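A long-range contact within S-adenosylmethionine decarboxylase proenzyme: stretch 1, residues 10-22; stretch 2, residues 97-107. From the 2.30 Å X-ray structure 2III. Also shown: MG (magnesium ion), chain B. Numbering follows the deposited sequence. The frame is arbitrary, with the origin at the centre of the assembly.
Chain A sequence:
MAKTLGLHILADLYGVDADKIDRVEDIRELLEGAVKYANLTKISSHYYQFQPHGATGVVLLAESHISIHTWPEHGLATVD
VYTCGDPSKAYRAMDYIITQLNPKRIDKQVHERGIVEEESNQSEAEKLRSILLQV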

# COMPACT_ATOMS: atom_id res chain seq x y z
N LEU A 10 -0.78 5.09 7.36
CA LEU A 10 -0.83 3.66 7.60
C LEU A 10 -1.04 3.47 9.09
O LEU A 10 -0.52 4.22 9.91
CB LEU A 10 0.46 2.96 7.13
CG LEU A 10 1.84 3.60 7.24
CD1 LEU A 10 2.89 2.58 6.82
CD2 LEU A 10 1.93 4.82 6.34
N ALA A 11 -1.86 2.49 9.44
CA ALA A 11 -2.15 2.23 10.84
C ALA A 11 -2.32 0.75 11.10
O ALA A 11 -2.83 0.02 10.25
CB ALA A 11 -3.42 2.95 11.24
N ASP A 12 -1.86 0.31 12.26
CA ASP A 12 -2.02 -1.08 12.65
C ASP A 12 -3.07 -1.00 13.76
O ASP A 12 -2.85 -0.35 14.79
CB ASP A 12 -0.70 -1.66 13.16
CG ASP A 12 0.40 -1.61 12.11
OD1 ASP A 12 0.08 -1.51 10.90
OD2 ASP A 12 1.58 -1.68 12.50
N LEU A 13 -4.22 -1.62 13.54
CA LEU A 13 -5.31 -1.58 14.50
C LEU A 13 -5.40 -2.86 15.33
O LEU A 13 -5.52 -3.95 14.77
CB LEU A 13 -6.63 -1.34 13.77
CG LEU A 13 -6.63 -0.34 12.61
CD1 LEU A 13 -8.05 -0.18 12.12
CD2 LEU A 13 -6.07 1.01 13.06
N TYR A 14 -5.36 -2.72 16.65
CA TYR A 14 -5.44 -3.86 17.56
C TYR A 14 -6.72 -3.86 18.39
O TYR A 14 -7.37 -2.82 18.56
CB TYR A 14 -4.24 -3.86 18.52
CG TYR A 14 -2.89 -3.90 17.84
CD1 TYR A 14 -2.08 -5.03 17.95
CD2 TYR A 14 -2.41 -2.80 17.11
CE1 TYR A 14 -0.83 -5.07 17.35
CE2 TYR A 14 -1.16 -2.84 16.50
CZ TYR A 14 -0.37 -3.97 16.63
OH TYR A 14 0.87 -4.03 16.05
N GLY A 15 -7.07 -5.02 18.91
CA GLY A 15 -8.27 -5.12 19.72
C GLY A 15 -9.53 -5.04 18.90
O GLY A 15 -10.59 -4.67 19.41
N VAL A 16 -9.43 -5.38 17.62
CA VAL A 16 -10.58 -5.35 16.73
C VAL A 16 -11.35 -6.66 16.80
O VAL A 16 -10.77 -7.74 16.70
CB VAL A 16 -10.15 -5.12 15.26
CG1 VAL A 16 -11.38 -5.23 14.35
CG2 VAL A 16 -9.47 -3.76 15.12
N ASP A 17 -12.67 -6.57 17.00
CA ASP A 17 -13.49 -7.78 17.07
C ASP A 17 -13.28 -8.62 15.82
O ASP A 17 -13.30 -8.11 14.69
CB ASP A 17 -14.97 -7.39 17.22
CG ASP A 17 -15.26 -6.71 18.55
OD1 ASP A 17 -16.33 -6.06 18.68
OD2 ASP A 17 -14.42 -6.82 19.47
N ALA A 18 -13.05 -9.92 16.03
CA ALA A 18 -12.81 -10.88 14.95
C ALA A 18 -13.94 -10.92 13.92
O ALA A 18 -13.69 -11.14 12.74
CB ALA A 18 -12.61 -12.28 15.53
N ASP A 19 -15.17 -10.70 14.36
CA ASP A 19 -16.31 -10.74 13.46
C ASP A 19 -16.36 -9.56 12.49
O ASP A 19 -17.04 -9.63 11.47
CB ASP A 19 -17.62 -10.80 14.26
CG ASP A 19 -17.75 -9.65 15.25
OD1 ASP A 19 -16.92 -9.57 16.18
OD2 ASP A 19 -18.68 -8.84 15.11
N LYS A 20 -15.65 -8.49 12.81
CA LYS A 20 -15.65 -7.30 11.94
C LYS A 20 -14.64 -7.40 10.80
O LYS A 20 -14.71 -6.64 9.84
CB LYS A 20 -15.29 -6.05 12.74
CG LYS A 20 -16.30 -5.58 13.78
CD LYS A 20 -15.79 -4.28 14.41
CE LYS A 20 -16.77 -3.69 15.41
NZ LYS A 20 -16.96 -4.60 16.56
N ILE A 21 -13.72 -8.36 10.91
CA ILE A 21 -12.65 -8.51 9.93
C ILE A 21 -12.34 -9.93 9.48
O ILE A 21 -11.23 -10.20 9.01
CB ILE A 21 -11.33 -7.91 10.49
CG1 ILE A 21 -11.01 -8.58 11.83
CG2 ILE A 21 -11.47 -6.40 10.69
CD1 ILE A 21 -9.73 -8.10 12.52
N ASP A 22 -13.29 -10.85 9.61
CA ASP A 22 -13.01 -12.23 9.22
C ASP A 22 -13.35 -12.64 7.79
O ASP A 22 -12.68 -13.50 7.22
CB ASP A 22 -13.67 -13.20 10.23
CG ASP A 22 -15.19 -13.06 10.29
OD1 ASP A 22 -15.83 -13.90 10.95
OD2 ASP A 22 -15.74 -12.11 9.69
N ILE A 97 -12.70 4.23 8.52
CA ILE A 97 -12.25 2.86 8.75
C ILE A 97 -12.02 2.58 10.23
O ILE A 97 -12.48 1.57 10.76
CB ILE A 97 -10.96 2.58 7.93
CG1 ILE A 97 -11.31 2.51 6.43
CG2 ILE A 97 -10.31 1.28 8.40
CD1 ILE A 97 -10.12 2.41 5.50
N ILE A 98 -11.31 3.47 10.92
CA ILE A 98 -11.04 3.27 12.34
C ILE A 98 -12.32 3.24 13.18
O ILE A 98 -12.48 2.36 14.03
CB ILE A 98 -10.09 4.37 12.88
CG1 ILE A 98 -8.69 4.17 12.30
CG2 ILE A 98 -10.02 4.30 14.42
CD1 ILE A 98 -7.69 5.23 12.73
N THR A 99 -13.23 4.18 12.96
CA THR A 99 -14.47 4.20 13.74
C THR A 99 -15.31 2.96 13.49
O THR A 99 -15.96 2.46 14.40
CB THR A 99 -15.34 5.42 13.44
OG1 THR A 99 -15.73 5.41 12.07
CG2 THR A 99 -14.60 6.71 13.76
N GLN A 100 -15.31 2.47 12.25
CA GLN A 100 -16.09 1.29 11.95
C GLN A 100 -15.50 0.06 12.63
O GLN A 100 -16.22 -0.79 13.14
CB GLN A 100 -16.16 1.05 10.44
CG GLN A 100 -16.88 2.16 9.68
CD GLN A 100 -18.24 2.47 10.26
OE1 GLN A 100 -19.12 1.61 10.33
NE2 GLN A 100 -18.43 3.71 10.69
N LEU A 101 -14.17 -0.04 12.63
CA LEU A 101 -13.50 -1.18 13.24
C LEU A 101 -13.37 -1.03 14.75
O LEU A 101 -13.17 -2.01 15.47
CB LEU A 101 -12.11 -1.36 12.62
CG LEU A 101 -12.14 -1.79 11.15
CD1 LEU A 101 -10.72 -2.08 10.68
CD2 LEU A 101 -13.03 -3.01 10.99
N ASN A 102 -13.47 0.21 15.22
CA ASN A 102 -13.38 0.51 16.64
C ASN A 102 -12.30 -0.30 17.38
O ASN A 102 -12.60 -1.12 18.25
CB ASN A 102 -14.75 0.28 17.29
CG ASN A 102 -14.74 0.57 18.78
OD1 ASN A 102 -14.32 1.64 19.22
ND2 ASN A 102 -15.23 -0.38 19.57
N PRO A 103 -11.02 -0.07 17.03
CA PRO A 103 -9.91 -0.78 17.68
C PRO A 103 -9.67 -0.26 19.10
O PRO A 103 -10.03 0.87 19.42
CB PRO A 103 -8.74 -0.49 16.76
CG PRO A 103 -9.05 0.90 16.27
CD PRO A 103 -10.52 0.80 15.95
N LYS A 104 -9.05 -1.08 19.94
CA LYS A 104 -8.75 -0.68 21.31
C LYS A 104 -7.40 0.04 21.40
O LYS A 104 -7.22 0.93 22.23
CB LYS A 104 -8.78 -1.90 22.24
CG LYS A 104 -10.18 -2.49 22.40
CD LYS A 104 -10.23 -3.62 23.41
CE LYS A 104 -9.40 -4.82 22.96
NZ LYS A 104 -9.38 -5.89 24.00
N ARG A 105 -6.46 -0.35 20.54
CA ARG A 105 -5.12 0.25 20.49
C ARG A 105 -4.73 0.50 19.05
O ARG A 105 -5.06 -0.28 18.15
CB ARG A 105 -4.08 -0.66 21.15
CG ARG A 105 -3.95 -0.45 22.64
CD ARG A 105 -3.06 -1.50 23.30
NE ARG A 105 -3.37 -1.54 24.73
CZ ARG A 105 -3.17 -0.52 25.56
NH1 ARG A 105 -2.65 0.62 25.12
NH2 ARG A 105 -3.55 -0.62 26.83
N ILE A 106 -3.99 1.58 18.84
CA ILE A 106 -3.57 1.95 17.50
C ILE A 106 -2.13 2.42 17.40
O ILE A 106 -1.58 3.02 18.33
CB ILE A 106 -4.49 3.09 16.97
CG1 ILE A 106 -5.94 2.62 16.95
CG2 ILE A 106 -4.05 3.51 15.58
CD1 ILE A 106 -6.94 3.76 16.81
N ASP A 107 -1.51 2.13 16.27
CA ASP A 107 -0.17 2.61 15.99
C ASP A 107 -0.33 3.19 14.59
O ASP A 107 -0.63 2.48 13.63
CB ASP A 107 0.87 1.49 15.97
CG ASP A 107 2.29 2.04 15.83
OD1 ASP A 107 2.63 2.96 16.61
OD2 ASP A 107 3.04 1.57 14.95
MG MG B . -17.77 -11.06 9.98
O HOH W 1 -13.92 -3.96 17.34
O HOH W 2 -17.57 -2.39 18.55
O HOH W 3 -18.61 -11.43 8.61

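Strand 10-14 pairs with strand 105-107, and the two run antiparallel. Asp12 N donates to Asp107 O at 2.8 Å, and Asp107 N returns a bond to Asp12 O at 3.2 Å. Tyr14 N donates to Arg105 O at 2.9 Å. At the end of the ladder, Tyr14 O takes two donors. Lys104 N lies 2.8 Å from Tyr14 O, and Arg105 N makes a weak bond to Tyr14 O at 3.3 Å.

This register sorts the side chains. Leu13 and Ile106 form the non-hydrogen-bonded pair and share one face of the sheet. Asp12, Tyr14, Asp107 and Arg105 occupy the other.

Leu13 is the hub of the apolar face. Its chi1 is m, at -41°, and its chi2 is t. In this conformation Leu13 CD1 reaches Leu101 and Leu13 CD2 reaches Ile106, while both methyls lie near Ile98. Leu13 CD1 meets Leu101 CD1 at 3.6 Å, on the last turn of the helix. Leu13 CD2 lies 4.2 Å from Ile98 CG1 and 4.1 Å from Ile106 CG2. Leu13 CB packs on Pro103 CB at 3.8 Å. The strand is thus joined by one side chain to the helix, the loop and the partner strand.

Leu101 has the common m, t rotamer. Its two methyls pack against Leu13 and Ile21, with Leu101 CD2 3.7 Å from Ile21 CG2. Val16 has chi1 t. Val16 CG2 touches Pro103 CB at 3.7 Å, and Val16 CG1 lies 4.3 Å from Leu101 CB. Both methyls lie near Leu101 CB, and of the two only Val16 CG2 also reaches Pro103 CB.

The opposite face is more polar. Asp12 is m and Asp107 is t. Their carboxylates come close, with Asp12 OD2 4.3 Å from Asp107 OD2, which is unfavourable if both are charged. Both carboxylate oxygens of Asp12 are hydrogen-bonded elsewhere in the structure. Tyr14 and Arg105 are both m at chi1, and Tyr14 CB is 4.1 Å from Arg105 CB. Beyond this point the arginine leads away from the contact. Arg105 O lies at the edge of the Tyr14 ring.

Gly15 follows the strand with phi at 73°, a value that favours glycine. The space beside it is also filled: Lys104 CE is 3.4 Å from Gly15 CA. A CB at Gly15 would lie 2.6 Å from Lys104 CE, a clash.

Lys20 leaves the backbone with chi1 m, is extended at chi2 and chi3 (both t), and then turns at chi4, which is p. The extended part runs past the end of the helix, where Lys20 CD is 3.6 Å from Leu101 O and Lys20 CE is 3.7 Å from Gln100 O. Its end reaches Asp17, and Lys20 NZ forms a salt bridge with Asp17 OD1 at 2.7 Å. Two waters extend this link. Water 1 accepts from Asp17 N at 2.9 Å and, weakly, from Lys20 NZ at 3.2 Å, and it lies 2.8 Å from Leu101 O, to which it can donate. Water 2 accepts from Lys20 NZ at 3.0 Å and from Asn102 ND2 at 3.2 Å.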